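Local coordinates for protein 2-dehydropantoate 2-reductase (Geobacter metallireducens, PDB 3HN2) that probably catalyses the NADPH-dependent reduction of ketopantoate to pantoic acid, the second step in making pantoate for pantothenate, at residues 187-191 and 192-196. Residues are numbered along the deposited sequence; the frame is centred on the assembly and turned at random.
Sequences LVWNI and PFNGL
Phe193 lies against one face of the Trp189 indole, one helical turn further on. Its CB starts the contact. It sits over the six-membered ring, 4.0 Å from the ring centroid and only 9° off the normal, a CH-pi contact. CG is anti to its own carbonyl carbon, beside the backbone N, and passes above Trp189 CE2. CD1 comes next, 3.8 Å from Trp189 NE1, and also meets Trp189 O near the edge of the phenyl ring. CE1 carries on past the rim of the indole, beyond the NE1-CD1 edge. The phenyl and the five-membered ring thus form an offset stack, with centroids 4.8 Å apart and planes 25° apart. Trp189 brings its indole here by holding CG anti to the backbone N (chi1 -167°), which swings the ring toward the following turn.

Both segments belong to helix 179-200, in the helical C-terminal domain of the ketopantoate reductase fold. Pro192 kinks this helix, because its N has no hydrogen to give to the turn before. Instead, Pro192 CG lies 3.3 Å from Val188 O. Beyond the proline the i to i+4 pattern continues weakly: Phe193 N bonds to Trp189 O, Asn194 N to Asn190 O, and Gly195 N to Ile191 O.

The indole has partners beyond the helix. NE1 donates to Thr249 OG1, and the ring meets Phe127 edge-to-face. With an alanine here instead of Trp189, Phe193 would probably lose its stacking partner and Thr249 OG1 the indole N-H. On the other side of the helix, the Ile191 side chain touches Ile220 of helix 211-229 and Ile274 of helix 271-284.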
# COMPACT_ATOMS: atom_id res chain seq x y z
N LEU A 187 8.47 -9.06 -10.53
CA LEU A 187 8.66 -8.47 -11.86
C LEU A 187 7.38 -7.86 -12.41
O LEU A 187 7.42 -6.90 -13.17
CB LEU A 187 9.22 -9.51 -12.84
CG LEU A 187 10.69 -9.45 -13.31
CD1 LEU A 187 11.58 -8.53 -12.46
CD2 LEU A 187 11.31 -10.86 -13.42
N VAL A 188 6.24 -8.42 -12.01
CA VAL A 188 4.92 -7.88 -12.35
C VAL A 188 4.75 -6.45 -11.81
O VAL A 188 4.05 -5.64 -12.40
CB VAL A 188 3.77 -8.80 -11.89
CG1 VAL A 188 2.39 -8.14 -12.08
CG2 VAL A 188 3.82 -10.11 -12.64
N TRP A 189 5.41 -6.16 -10.69
CA TRP A 189 5.38 -4.82 -10.12
C TRP A 189 6.53 -3.95 -10.63
O TRP A 189 6.32 -2.77 -10.97
CB TRP A 189 5.42 -4.86 -8.59
CG TRP A 189 5.07 -3.54 -8.01
CD1 TRP A 189 3.82 -3.08 -7.71
CD2 TRP A 189 5.98 -2.47 -7.71
NE1 TRP A 189 3.90 -1.80 -7.22
CE2 TRP A 189 5.21 -1.39 -7.22
CE3 TRP A 189 7.37 -2.32 -7.81
CZ2 TRP A 189 5.78 -0.18 -6.82
CZ3 TRP A 189 7.95 -1.11 -7.41
CH2 TRP A 189 7.15 -0.05 -6.92
N ASN A 190 7.73 -4.54 -10.66
CA ASN A 190 8.97 -3.81 -10.95
C ASN A 190 9.08 -3.31 -12.37
O ASN A 190 9.78 -2.34 -12.63
CB ASN A 190 10.20 -4.68 -10.64
CG ASN A 190 10.82 -4.40 -9.28
OD1 ASN A 190 10.23 -3.72 -8.43
ND2 ASN A 190 12.01 -4.94 -9.06
N ILE A 191 8.42 -3.98 -13.30
CA ILE A 191 8.54 -3.60 -14.70
C ILE A 191 7.71 -2.35 -15.06
O ILE A 191 8.31 -1.37 -15.50
CB ILE A 191 8.41 -4.81 -15.68
CG1 ILE A 191 9.67 -5.69 -15.55
CG2 ILE A 191 8.24 -4.35 -17.11
CD1 ILE A 191 9.68 -6.95 -16.41
N PRO A 192 6.36 -2.35 -14.84
CA PRO A 192 5.63 -1.09 -15.11
C PRO A 192 6.10 0.10 -14.28
O PRO A 192 6.29 1.17 -14.82
CB PRO A 192 4.17 -1.43 -14.75
CG PRO A 192 4.26 -2.65 -13.89
CD PRO A 192 5.44 -3.41 -14.40
N PHE A 193 6.38 -0.12 -13.00
CA PHE A 193 6.64 0.98 -12.10
C PHE A 193 8.08 1.47 -12.05
O PHE A 193 8.32 2.66 -12.19
CB PHE A 193 6.01 0.71 -10.74
CG PHE A 193 4.51 0.62 -10.79
CD1 PHE A 193 3.87 -0.61 -10.81
CD2 PHE A 193 3.74 1.79 -10.89
CE1 PHE A 193 2.48 -0.69 -10.88
CE2 PHE A 193 2.35 1.71 -10.97
CZ PHE A 193 1.71 0.48 -10.96
N ASN A 194 9.06 0.58 -11.89
CA ASN A 194 10.46 1.02 -12.05
C ASN A 194 10.79 1.45 -13.49
O ASN A 194 11.74 2.20 -13.71
CB ASN A 194 11.47 -0.01 -11.55
CG ASN A 194 11.52 -0.08 -10.04
OD1 ASN A 194 10.54 -0.45 -9.39
ND2 ASN A 194 12.66 0.27 -9.47
N GLY A 195 9.98 1.00 -14.45
CA GLY A 195 10.09 1.45 -15.85
C GLY A 195 9.53 2.83 -16.15
O GLY A 195 10.27 3.72 -16.58
N LEU A 196 8.23 3.01 -15.94
CA LEU A 196 7.50 4.23 -16.32
C LEU A 196 7.95 5.46 -15.54
O LEU A 196 8.21 6.50 -16.12
CB LEU A 196 5.99 4.04 -16.14
CG LEU A 196 5.08 3.61 -17.30
CD1 LEU A 196 5.80 2.92 -18.45
CD2 LEU A 196 3.95 2.73 -16.77